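Local coordinates for protein malate dehydrogenase (Pyrococcus horikoshii, PDB 1V9N) that catalyses the NAD-dependent interconversion of (S)-malate and oxaloacetate and works as a homodimer of the LDH2/MDH2 oxidoreductase family, at residues A41-M46 / Y128-Y133; G142-S147 / I285-F290; R163-N168 / G247-V252. All coordinates share one frame; numbering follows the deposited sequence.

Contact 1: residues A41-M46 / Y128-Y133. With NDP (NADPH dihydro-nicotinamide-adenine-dinucleotide phosphate), chain B.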
loop_
_atom_site.group_PDB
_atom_site.type_symbol
_atom_site.label_atom_id
_atom_site.label_comp_id
_atom_site.label_asym_id
_atom_site.label_seq_id
_atom_site.Cartn_x
_atom_site.Cartn_y
_atom_site.Cartn_z
ATOM N N ALA A 41 -19.402 2.784 -19.410
ATOM C CA ALA A 41 -19.083 4.033 -20.097
ATOM C C ALA A 41 -18.557 5.079 -19.112
ATOM O O ALA A 41 -17.564 5.756 -19.382
ATOM C CB ALA A 41 -20.321 4.558 -20.818
ATOM N N ASP A 42 -19.231 5.203 -17.973
ATOM C CA ASP A 42 -18.832 6.155 -16.941
ATOM C C ASP A 42 -17.385 5.887 -16.519
ATOM O O ASP A 42 -16.581 6.809 -16.394
ATOM C CB ASP A 42 -19.756 6.022 -15.727
ATOM C CG ASP A 42 -19.533 7.117 -14.696
ATOM O OD1 ASP A 42 -20.050 6.981 -13.565
ATOM O OD2 ASP A 42 -18.847 8.114 -15.012
ATOM N N ASN A 43 -17.058 4.613 -16.311
ATOM C CA ASN A 43 -15.716 4.220 -15.901
ATOM C C ASN A 43 -14.662 4.486 -16.980
ATOM O O ASN A 43 -13.591 5.028 -16.692
ATOM C CB ASN A 43 -15.718 2.734 -15.501
ATOM C CG ASN A 43 -14.328 2.167 -15.331
ATOM O OD1 ASN A 43 -13.670 1.818 -16.308
ATOM N ND2 ASN A 43 -13.870 2.066 -14.084
ATOM N N LEU A 44 -14.961 4.111 -18.219
ATOM C CA LEU A 44 -14.013 4.319 -19.307
ATOM C C LEU A 44 -13.847 5.800 -19.645
ATOM O O LEU A 44 -12.745 6.250 -19.943
ATOM C CB LEU A 44 -14.452 3.548 -20.563
ATOM C CG LEU A 44 -14.461 2.017 -20.466
ATOM C CD1 LEU A 44 -14.862 1.416 -21.816
ATOM C CD2 LEU A 44 -13.080 1.524 -20.067
ATOM N N VAL A 45 -14.944 6.551 -19.600
ATOM C CA VAL A 45 -14.894 7.977 -19.907
ATOM C C VAL A 45 -14.122 8.727 -18.832
ATOM O O VAL A 45 -13.379 9.662 -19.133
ATOM C CB VAL A 45 -16.318 8.576 -20.049
ATOM C CG1 VAL A 45 -16.241 10.094 -20.215
ATOM C CG2 VAL A 45 -17.012 7.963 -21.263
HETATM N N MSE A 46 -14.286 8.318 -17.576
HETATM C CA MSE A 46 -13.561 8.978 -16.500
HETATM C C MSE A 46 -12.063 8.826 -16.741
HETATM O O MSE A 46 -11.298 9.766 -16.526
HETATM C CB MSE A 46 -13.923 8.384 -15.136
HETATM C CG MSE A 46 -13.133 9.029 -13.994
HETATM SE SE MSE A 46 -13.536 8.321 -12.247
HETATM C CE MSE A 46 -15.236 9.182 -11.986
ATOM N N TYR A 128 -11.596 -4.288 -14.632
ATOM C CA TYR A 128 -12.526 -3.222 -14.269
ATOM C C TYR A 128 -12.095 -1.769 -14.492
ATOM O O TYR A 128 -12.641 -0.857 -13.879
ATOM C CB TYR A 128 -13.018 -3.416 -12.821
ATOM C CG TYR A 128 -12.071 -3.055 -11.671
ATOM C CD1 TYR A 128 -10.861 -2.387 -11.887
ATOM C CD2 TYR A 128 -12.446 -3.314 -10.346
ATOM C CE1 TYR A 128 -10.052 -1.978 -10.809
ATOM C CE2 TYR A 128 -11.652 -2.906 -9.271
ATOM C CZ TYR A 128 -10.461 -2.236 -9.506
ATOM O OH TYR A 128 -9.707 -1.790 -8.435
ATOM N N GLY A 129 -11.132 -1.550 -15.377
ATOM C CA GLY A 129 -10.697 -0.190 -15.644
ATOM C C GLY A 129 -9.844 0.409 -14.544
ATOM O O GLY A 129 -9.094 -0.303 -13.883
ATOM N N ILE A 130 -9.952 1.720 -14.338
ATOM C CA ILE A 130 -9.147 2.372 -13.308
ATOM C C ILE A 130 -9.664 2.069 -11.905
ATOM O O ILE A 130 -10.869 2.101 -11.654
ATOM C CB ILE A 130 -9.076 3.911 -13.520
ATOM C CG1 ILE A 130 -10.477 4.511 -13.572
ATOM C CG2 ILE A 130 -8.330 4.227 -14.817
ATOM C CD1 ILE A 130 -10.473 6.010 -13.758
ATOM N N ALA A 131 -8.740 1.752 -11.000
ATOM C CA ALA A 131 -9.087 1.434 -9.621
ATOM C C ALA A 131 -9.656 2.657 -8.898
ATOM O O ALA A 131 -10.533 2.532 -8.043
ATOM C CB ALA A 131 -7.850 0.916 -8.881
ATOM N N GLY A 132 -9.165 3.841 -9.255
ATOM C CA GLY A 132 -9.634 5.058 -8.607
ATOM C C GLY A 132 -11.120 5.310 -8.769
ATOM O O GLY A 132 -11.739 5.999 -7.955
ATOM N N TYR A 133 -11.702 4.764 -9.830
ATOM C CA TYR A 133 -13.125 4.932 -10.079
ATOM C C TYR A 133 -13.969 4.419 -8.908
ATOM O O TYR A 133 -14.953 5.047 -8.519
ATOM C CB TYR A 133 -13.521 4.188 -11.357
ATOM C CG TYR A 133 -15.006 4.187 -11.642
ATOM C CD1 TYR A 133 -15.623 5.273 -12.270
ATOM C CD2 TYR A 133 -15.796 3.099 -11.278
ATOM C CE1 TYR A 133 -16.995 5.267 -12.533
ATOM C CE2 TYR A 133 -17.163 3.082 -11.530
ATOM C CZ TYR A 133 -17.756 4.164 -12.156
ATOM O OH TYR A 133 -19.107 4.128 -12.404
HETATM P PA NDP B . 0.394 7.520 -12.510
HETATM O O1A NDP B . -0.208 8.193 -13.636
HETATM O O2A NDP B . 1.882 7.398 -12.321
HETATM O O5B NDP B . -0.258 8.184 -11.159
HETATM C C5B NDP B . 0.104 7.719 -9.845
HETATM C C4B NDP B . -0.738 8.557 -8.864
HETATM O O4B NDP B . 0.117 9.654 -8.499
HETATM C C3B NDP B . -2.017 9.172 -9.360
HETATM O O3B NDP B . -2.992 9.111 -8.276
HETATM C C2B NDP B . -1.710 10.584 -9.715
HETATM O O2B NDP B . -2.794 11.528 -9.695
HETATM C C1B NDP B . -0.580 10.868 -8.775
HETATM N N9A NDP B . 0.458 11.801 -9.295
HETATM C C8A NDP B . 0.992 11.917 -10.610
HETATM N N7A NDP B . 1.915 12.851 -10.662
HETATM C C5A NDP B . 2.017 13.371 -9.404
HETATM C C6A NDP B . 2.819 14.386 -8.792
HETATM N N6A NDP B . 3.721 15.057 -9.516
HETATM N N1A NDP B . 2.663 14.670 -7.452
HETATM C C2A NDP B . 1.743 13.984 -6.699
HETATM N N3A NDP B . 0.946 13.008 -7.181
HETATM C C4A NDP B . 1.130 12.745 -8.552
HETATM O O3 NDP B . -0.164 6.068 -12.285
HETATM P PN NDP B . -0.171 4.668 -13.030
HETATM O O1N NDP B . 0.497 3.745 -12.118
HETATM O O2N NDP B . 0.505 4.979 -14.335
HETATM O O5D NDP B . -1.735 4.411 -13.176
HETATM C C5D NDP B . -2.342 3.928 -14.408
HETATM C C4D NDP B . -3.900 3.768 -14.230
HETATM O O4D NDP B . -4.222 2.459 -14.664
HETATM C C3D NDP B . -4.460 3.871 -12.789
HETATM O O3D NDP B . -5.671 4.636 -12.838
HETATM C C2D NDP B . -4.655 2.438 -12.326
HETATM O O2D NDP B . -5.685 2.338 -11.365
HETATM C C1D NDP B . -4.947 1.727 -13.674
HETATM N N1N NDP B . -4.513 0.305 -13.719
HETATM C C2N NDP B . -5.546 -0.667 -13.843
HETATM C C3N NDP B . -5.130 -2.060 -13.899
HETATM C C7N NDP B . -6.146 -3.109 -14.036
HETATM O O7N NDP B . -5.871 -4.314 -14.097
HETATM N N7N NDP B . -7.466 -2.785 -14.101
HETATM C C4N NDP B . -3.735 -2.356 -13.832
HETATM C C5N NDP B . -2.745 -1.391 -13.705
HETATM C C6N NDP B . -3.129 -0.053 -13.653
HETATM P P2B NDP B . -3.574 12.051 -10.933
HETATM O O1X NDP B . -3.713 13.484 -10.629
HETATM O O2X NDP B . -4.906 11.376 -11.019
HETATM O O3X NDP B . -2.757 11.810 -12.199
HETATM O O HOH W 1 -11.128 2.876 -16.654
#
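In this LDH2/MDH2-family fold, helix 34-49 packs through Asp42, Asn43 and Met46 against the cofactor-binding turn that leads into helix 132-139. Asn43 lies at the centre of the buried contact. Its CB sits 3.9 Å from the centroid of the Tyr133 ring, only 3° off the ring normal, so a C-H of CB meets the middle of the face in a CH-pi contact. With CG anti to the backbone N, the amide is carried past the ring toward the turn, its plane 75° from that of the ring. ND2 then lies 3.4 Å from Tyr133 CG and 3.2 Å from Tyr128 O. OD1 turns to Gly129, where a side chain would collide with it, and lies 2.8 Å from a water that can donate to it. That water accepts a hydrogen bond from Ile130 N, linking helix and turn.

The edge of the same ring is used too. Tyr133 OH donates to Asp42 OD1 over 3.2 Å, reaching it from above the carboxylate plane, while the selenium of Met46, a selenomethionine here, approaches the edge at CD1 in a Met-aromatic contact. Beyond this packing the turn faces NADPH: Ala131 N donates to the ribose oxygen O2D, and Gly129 O receives the carboxamide N7N at 3.0 Å with an N-H...O angle of 155°.

Contact 2: residues G142-S147 / I285-F290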
loop_
_atom_site.group_PDB
_atom_site.type_symbol
_atom_site.label_atom_id
_atom_site.label_comp_id
_atom_site.label_asym_id
_atom_site.label_seq_id
_atom_site.Cartn_x
_atom_site.Cartn_y
_atom_site.Cartn_z
ATOM N N GLY A 142 -18.615 10.738 1.363
ATOM C CA GLY A 142 -18.079 11.224 2.627
ATOM C C GLY A 142 -17.325 10.168 3.416
ATOM O O GLY A 142 -17.269 10.223 4.646
HETATM N N MSE A 143 -16.733 9.209 2.713
HETATM C CA MSE A 143 -15.996 8.127 3.358
HETATM C C MSE A 143 -14.666 7.862 2.659
HETATM O O MSE A 143 -14.427 8.361 1.568
HETATM C CB MSE A 143 -16.830 6.846 3.321
HETATM C CG MSE A 143 -18.240 7.014 3.843
HETATM SE SE MSE A 143 -19.269 5.396 3.674
HETATM C CE MSE A 143 -21.027 6.146 4.034
ATOM N N ILE A 144 -13.803 7.080 3.301
ATOM C CA ILE A 144 -12.517 6.727 2.709
ATOM C C ILE A 144 -12.739 5.459 1.890
ATOM O O ILE A 144 -13.333 4.486 2.366
ATOM C CB ILE A 144 -11.443 6.435 3.776
ATOM C CG1 ILE A 144 -11.139 7.711 4.570
ATOM C CG2 ILE A 144 -10.173 5.869 3.095
ATOM C CD1 ILE A 144 -10.156 7.516 5.702
ATOM N N GLY A 145 -12.280 5.475 0.650
ATOM C CA GLY A 145 -12.452 4.313 -0.192
ATOM C C GLY A 145 -11.115 3.775 -0.653
ATOM O O GLY A 145 -10.219 4.538 -1.036
ATOM N N ILE A 146 -10.978 2.455 -0.585
ATOM C CA ILE A 146 -9.766 1.779 -1.030
ATOM C C ILE A 146 -10.167 0.677 -1.997
ATOM O O ILE A 146 -11.104 -0.086 -1.730
ATOM C CB ILE A 146 -8.997 1.130 0.136
ATOM C CG1 ILE A 146 -8.416 2.211 1.048
ATOM C CG2 ILE A 146 -7.888 0.229 -0.414
ATOM C CD1 ILE A 146 -7.829 1.669 2.333
ATOM N N SER A 147 -9.479 0.610 -3.132
ATOM C CA SER A 147 -9.760 -0.427 -4.108
ATOM C C SER A 147 -8.477 -0.960 -4.722
ATOM O O SER A 147 -7.525 -0.216 -4.935
ATOM C CB SER A 147 -10.674 0.090 -5.215
ATOM O OG SER A 147 -11.032 -0.981 -6.071
ATOM N N ILE A 285 -14.219 3.047 4.800
ATOM C CA ILE A 285 -14.190 3.419 6.198
ATOM C C ILE A 285 -15.114 4.618 6.326
ATOM O O ILE A 285 -14.897 5.644 5.682
ATOM C CB ILE A 285 -12.767 3.813 6.657
ATOM C CG1 ILE A 285 -11.826 2.605 6.560
ATOM C CG2 ILE A 285 -12.810 4.323 8.094
ATOM C CD1 ILE A 285 -10.380 2.914 6.964
ATOM N N ASP A 286 -16.164 4.484 7.130
ATOM C CA ASP A 286 -17.083 5.600 7.318
ATOM C C ASP A 286 -16.440 6.559 8.309
ATOM O O ASP A 286 -16.481 6.351 9.519
ATOM C CB ASP A 286 -18.438 5.121 7.850
ATOM C CG ASP A 286 -19.420 6.269 8.052
ATOM O OD1 ASP A 286 -19.542 7.123 7.147
ATOM O OD2 ASP A 286 -20.079 6.316 9.109
ATOM N N ILE A 287 -15.828 7.605 7.776
ATOM C CA ILE A 287 -15.148 8.599 8.593
ATOM C C ILE A 287 -15.932 9.053 9.827
ATOM O O ILE A 287 -15.375 9.130 10.916
ATOM C CB ILE A 287 -14.784 9.823 7.727
ATOM C CG1 ILE A 287 -13.745 9.404 6.677
ATOM C CG2 ILE A 287 -14.248 10.959 8.607
ATOM C CD1 ILE A 287 -13.546 10.426 5.567
ATOM N N GLU A 288 -17.220 9.338 9.653
ATOM C CA GLU A 288 -18.081 9.812 10.744
ATOM C C GLU A 288 -18.063 8.928 12.000
ATOM O O GLU A 288 -18.195 9.427 13.118
ATOM C CB GLU A 288 -19.521 9.966 10.231
ATOM C CG GLU A 288 -20.500 10.661 11.188
ATOM C CD GLU A 288 -20.206 12.142 11.395
ATOM O OE1 GLU A 288 -19.406 12.722 10.629
ATOM O OE2 GLU A 288 -20.791 12.734 12.326
ATOM N N HIS A 289 -17.912 7.619 11.818
ATOM C CA HIS A 289 -17.866 6.690 12.946
ATOM C C HIS A 289 -16.595 6.892 13.775
ATOM O O HIS A 289 -16.510 6.432 14.913
ATOM C CB HIS A 289 -17.906 5.237 12.458
ATOM C CG HIS A 289 -19.290 4.703 12.234
ATOM N ND1 HIS A 289 -20.010 4.946 11.085
ATOM C CD2 HIS A 289 -20.083 3.932 13.018
ATOM C CE1 HIS A 289 -21.188 4.349 11.169
ATOM N NE2 HIS A 289 -21.256 3.727 12.333
ATOM N N PHE A 290 -15.609 7.571 13.197
ATOM C CA PHE A 290 -14.344 7.821 13.881
ATOM C C PHE A 290 -14.249 9.245 14.410
ATOM O O PHE A 290 -14.065 9.453 15.608
ATOM C CB PHE A 290 -13.176 7.533 12.934
ATOM C CG PHE A 290 -12.951 6.073 12.688
ATOM C CD1 PHE A 290 -11.969 5.380 13.388
ATOM C CD2 PHE A 290 -13.734 5.382 11.771
ATOM C CE1 PHE A 290 -11.767 4.021 13.176
ATOM C CE2 PHE A 290 -13.541 4.016 11.553
ATOM C CZ PHE A 290 -12.553 3.338 12.260
HETATM O O HOH W 2 -18.460 9.749 7.028
#
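Three hydrogen bonds grip the oxygen of a water lodged between residues 142-147 and 285-290. It donates to Gly142 O at 2.7 Å and to Asp286 OD1 at 2.8 Å, and accepts from the backbone N of Glu288. The water thus ties the end of helix 132-139, where Gly142 with its positive phi is the C-prime residue of a Schellman motif, to the turn that follows strand 278-285.

Beside it the two segments run antiparallel. Ile144 and Ile285 form a hydrogen-bonded pair in which each N donates to the other's O at 3.0 Å, both bonds lying in the carbonyl planes. Their side chains leave the sheet on the same face, CB beside CB. Ile287 comes round to that face, and its CG1 meets Ile144 CG1 at 3.8 Å, the two side chains crossing at about a right angle. Phe296 of the same chain and Leu259 of the second subunit extend this apolar layer, so it belongs to the dimer interface.

The two oxygens of the Asp286 carboxylate have separate tasks. CG stands anti to the backbone N; OD1, besides holding the water, lies against CG and CE of the selenomethionine Met143, which passes obliquely in an extended chain. OD2 accepts ND1 of His289 through its anti lone pair, nearly in the plane of the imidazole. An alanine in place of Asp286, lacking both carboxylate oxygens, would probably loosen the water bridge and leave the His289 ring less firmly oriented. At 2.4 Å, the His289 ND1 to Asp286 OD2 bond is very short, consistent with a polarised, perhaps protonated imidazole, though part of the shortness may be coordinate error.

Contact 3: residues R163-N168 / G247-V252. With NDP (NADPH dihydro-nicotinamide-adenine-dinucleotide phosphate), chain B.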
loop_
_atom_site.group_PDB
_atom_site.type_symbol
_atom_site.label_atom_id
_atom_site.label_comp_id
_atom_site.label_asym_id
_atom_site.label_seq_id
_atom_site.Cartn_x
_atom_site.Cartn_y
_atom_site.Cartn_z
ATOM N N ARG A 163 7.331 -13.002 -16.557
ATOM C CA ARG A 163 6.164 -12.173 -16.292
ATOM C C ARG A 163 5.327 -13.054 -15.373
ATOM O O ARG A 163 4.728 -14.025 -15.827
ATOM C CB ARG A 163 5.341 -11.918 -17.555
ATOM C CG ARG A 163 5.963 -11.046 -18.622
ATOM C CD ARG A 163 4.922 -10.810 -19.709
ATOM N NE ARG A 163 5.410 -9.990 -20.813
ATOM C CZ ARG A 163 4.666 -9.638 -21.856
ATOM N NH1 ARG A 163 3.400 -10.034 -21.936
ATOM N NH2 ARG A 163 5.183 -8.888 -22.820
ATOM N N ILE A 164 5.288 -12.736 -14.087
ATOM C CA ILE A 164 4.504 -13.552 -13.169
ATOM C C ILE A 164 3.551 -12.757 -12.295
ATOM O O ILE A 164 2.490 -13.258 -11.929
ATOM C CB ILE A 164 5.428 -14.433 -12.288
ATOM C CG1 ILE A 164 5.817 -15.685 -13.076
ATOM C CG2 ILE A 164 4.741 -14.802 -10.977
ATOM C CD1 ILE A 164 6.485 -16.746 -12.256
ATOM N N LEU A 165 3.923 -11.521 -11.974
ATOM C CA LEU A 165 3.091 -10.664 -11.134
ATOM C C LEU A 165 2.263 -9.691 -11.973
ATOM O O LEU A 165 2.643 -9.337 -13.092
ATOM C CB LEU A 165 3.971 -9.870 -10.166
ATOM C CG LEU A 165 4.960 -10.673 -9.313
ATOM C CD1 LEU A 165 5.823 -9.712 -8.519
ATOM C CD2 LEU A 165 4.208 -11.614 -8.386
ATOM N N GLY A 166 1.136 -9.248 -11.424
ATOM C CA GLY A 166 0.299 -8.304 -12.143
ATOM C C GLY A 166 0.694 -6.875 -11.819
ATOM O O GLY A 166 1.457 -6.637 -10.885
ATOM N N THR A 167 0.190 -5.921 -12.594
ATOM C CA THR A 167 0.491 -4.517 -12.354
ATOM C C THR A 167 -0.326 -4.028 -11.153
ATOM O O THR A 167 -0.200 -2.888 -10.702
ATOM C CB THR A 167 0.212 -3.676 -13.610
ATOM O OG1 THR A 167 -1.035 -4.073 -14.192
ATOM C CG2 THR A 167 1.330 -3.884 -14.628
ATOM N N ASN A 168 -1.159 -4.937 -10.659
ATOM C CA ASN A 168 -2.000 -4.765 -9.477
ATOM C C ASN A 168 -1.991 -3.388 -8.826
ATOM O O ASN A 168 -1.200 -3.117 -7.926
ATOM C CB ASN A 168 -1.586 -5.828 -8.465
ATOM C CG ASN A 168 -1.562 -7.215 -9.077
ATOM O OD1 ASN A 168 -2.030 -7.408 -10.200
ATOM N ND2 ASN A 168 -1.034 -8.185 -8.346
ATOM N N GLY A 247 6.588 -6.417 -3.338
ATOM C CA GLY A 247 5.790 -6.817 -2.195
ATOM C C GLY A 247 4.383 -6.251 -2.277
ATOM O O GLY A 247 3.412 -6.937 -1.968
ATOM N N LEU A 248 4.277 -4.993 -2.691
ATOM C CA LEU A 248 2.986 -4.328 -2.827
ATOM C C LEU A 248 2.113 -5.087 -3.824
ATOM O O LEU A 248 0.899 -5.195 -3.651
ATOM C CB LEU A 248 3.188 -2.885 -3.300
ATOM C CG LEU A 248 3.843 -1.929 -2.293
ATOM C CD1 LEU A 248 4.266 -0.646 -2.991
ATOM C CD2 LEU A 248 2.862 -1.625 -1.162
ATOM N N SER A 249 2.739 -5.608 -4.875
ATOM C CA SER A 249 2.006 -6.366 -5.881
ATOM C C SER A 249 1.426 -7.629 -5.260
ATOM O O SER A 249 0.308 -8.029 -5.583
ATOM C CB SER A 249 2.920 -6.741 -7.049
ATOM O OG SER A 249 2.212 -7.516 -7.996
ATOM N N LEU A 250 2.189 -8.255 -4.371
ATOM C CA LEU A 250 1.741 -9.473 -3.697
ATOM C C LEU A 250 0.628 -9.175 -2.695
ATOM O O LEU A 250 -0.305 -9.960 -2.531
ATOM C CB LEU A 250 2.910 -10.147 -2.979
ATOM C CG LEU A 250 4.044 -10.678 -3.859
ATOM C CD1 LEU A 250 4.971 -11.541 -3.003
ATOM C CD2 LEU A 250 3.474 -11.502 -5.019
HETATM N N MSE A 251 0.740 -8.044 -2.012
HETATM C CA MSE A 251 -0.279 -7.642 -1.052
HETATM C C MSE A 251 -1.617 -7.621 -1.782
HETATM O O MSE A 251 -2.609 -8.159 -1.298
HETATM C CB MSE A 251 0.035 -6.245 -0.503
HETATM C CG MSE A 251 -1.049 -5.670 0.393
HETATM SE SE MSE A 251 -0.559 -3.930 1.106
HETATM C CE MSE A 251 -1.161 -2.843 -0.351
ATOM N N VAL A 252 -1.633 -7.007 -2.961
ATOM C CA VAL A 252 -2.850 -6.927 -3.760
ATOM C C VAL A 252 -3.413 -8.313 -4.097
ATOM O O VAL A 252 -4.614 -8.550 -3.949
ATOM C CB VAL A 252 -2.604 -6.164 -5.078
ATOM C CG1 VAL A 252 -3.827 -6.270 -5.984
ATOM C CG2 VAL A 252 -2.285 -4.716 -4.788
HETATM P PA NDP B . 0.394 7.520 -12.510
HETATM O O1A NDP B . -0.208 8.193 -13.636
HETATM O O2A NDP B . 1.882 7.398 -12.321
HETATM O O5B NDP B . -0.258 8.184 -11.159
HETATM C C5B NDP B . 0.104 7.719 -9.845
HETATM C C4B NDP B . -0.738 8.557 -8.864
HETATM O O4B NDP B . 0.117 9.654 -8.499
HETATM C C3B NDP B . -2.017 9.172 -9.360
HETATM O O3B NDP B . -2.992 9.111 -8.276
HETATM C C2B NDP B . -1.710 10.584 -9.715
HETATM O O2B NDP B . -2.794 11.528 -9.695
HETATM C C1B NDP B . -0.580 10.868 -8.775
HETATM N N9A NDP B . 0.458 11.801 -9.295
HETATM C C8A NDP B . 0.992 11.917 -10.610
HETATM N N7A NDP B . 1.915 12.851 -10.662
HETATM C C5A NDP B . 2.017 13.371 -9.404
HETATM C C6A NDP B . 2.819 14.386 -8.792
HETATM N N6A NDP B . 3.721 15.057 -9.516
HETATM N N1A NDP B . 2.663 14.670 -7.452
HETATM C C2A NDP B . 1.743 13.984 -6.699
HETATM N N3A NDP B . 0.946 13.008 -7.181
HETATM C C4A NDP B . 1.130 12.745 -8.552
HETATM O O3 NDP B . -0.164 6.068 -12.285
HETATM P PN NDP B . -0.171 4.668 -13.030
HETATM O O1N NDP B . 0.497 3.745 -12.118
HETATM O O2N NDP B . 0.505 4.979 -14.335
HETATM O O5D NDP B . -1.735 4.411 -13.176
HETATM C C5D NDP B . -2.342 3.928 -14.408
HETATM C C4D NDP B . -3.900 3.768 -14.230
HETATM O O4D NDP B . -4.222 2.459 -14.664
HETATM C C3D NDP B . -4.460 3.871 -12.789
HETATM O O3D NDP B . -5.671 4.636 -12.838
HETATM C C2D NDP B . -4.655 2.438 -12.326
HETATM O O2D NDP B . -5.685 2.338 -11.365
HETATM C C1D NDP B . -4.947 1.727 -13.674
HETATM N N1N NDP B . -4.513 0.305 -13.719
HETATM C C2N NDP B . -5.546 -0.667 -13.843
HETATM C C3N NDP B . -5.130 -2.060 -13.899
HETATM C C7N NDP B . -6.146 -3.109 -14.036
HETATM O O7N NDP B . -5.871 -4.314 -14.097
HETATM N N7N NDP B . -7.466 -2.785 -14.101
HETATM C C4N NDP B . -3.735 -2.356 -13.832
HETATM C C5N NDP B . -2.745 -1.391 -13.705
HETATM C C6N NDP B . -3.129 -0.053 -13.653
HETATM P P2B NDP B . -3.574 12.051 -10.933
HETATM O O1X NDP B . -3.713 13.484 -10.629
HETATM O O2X NDP B . -4.906 11.376 -11.019
HETATM O O3X NDP B . -2.757 11.810 -12.199
HETATM O O HOH W 3 1.073 -10.230 -8.538
#
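Asn168 points across at helix 242-258 with its amide and CB doing different work. CG is anti to the carbonyl carbon, and ND2 reaches Ser249 O at 3.1 Å in a nearly straight bond of 166°. The acceptor lies in the amide plane, whereas ND2 stands 30° out of the carbonyl plane. ND2 is also hydrogen-bonded to Asp253 and Ser265, so three oxygens compete for its two protons. CB, meanwhile, rests on CG1 of Val252 at 3.4 Å, the two side chains crossing obliquely.

Ser249 brings its hydroxyl to the loop. Its OG, anti to the backbone N, lies 3.1 Å from Gly166 O, a possible hydrogen bond whose proton could also go to another acceptor. A water joins the same hydroxyl to Gly166 N. On the flank, Leu165 and Leu250 cross obliquely and touch through their CD2 methyls at 3.4 Å, closer than two methyls normally pack.

The loop so packed leads from strand 144-149 to strand 170-174 and borders the NADPH pocket: Thr167, directed away from the helix and held by Ser151 and Thr187, brings OG1 to 3.2 Å from C5N of the nicotinamide ring. The buried loop is therefore held through the Asn168 amide and the Ser249 hydroxyl, with apolar packing beside them, and an amide whose two protons face three oxygens is likely to be fixed in its rotation.

Contact 1 closes first along the chain; contact 2 then spans residues 142 to 290, and contact 3 lies within that span. Their centres are 20 to 25 Å apart. Contacts 1 and 2 touch directly, Tyr128 OH lying 2.8 Å from Ser147 OG in a probable hydrogen bond, and helix 132-139 leads from one to the other. Contact 2 pairs the ends of neighbouring strands 144-149 and 278-285 of the mixed sheet, while helix 242-258 of contact 3 packs on strands 144-149 and 170-174. Contacts 1 and 3 border the same NADPH, and contacts 2 and 3 both meet the second subunit, which also binds the NADPH through His243 and Lys244, so cofactor site and dimer interface adjoin.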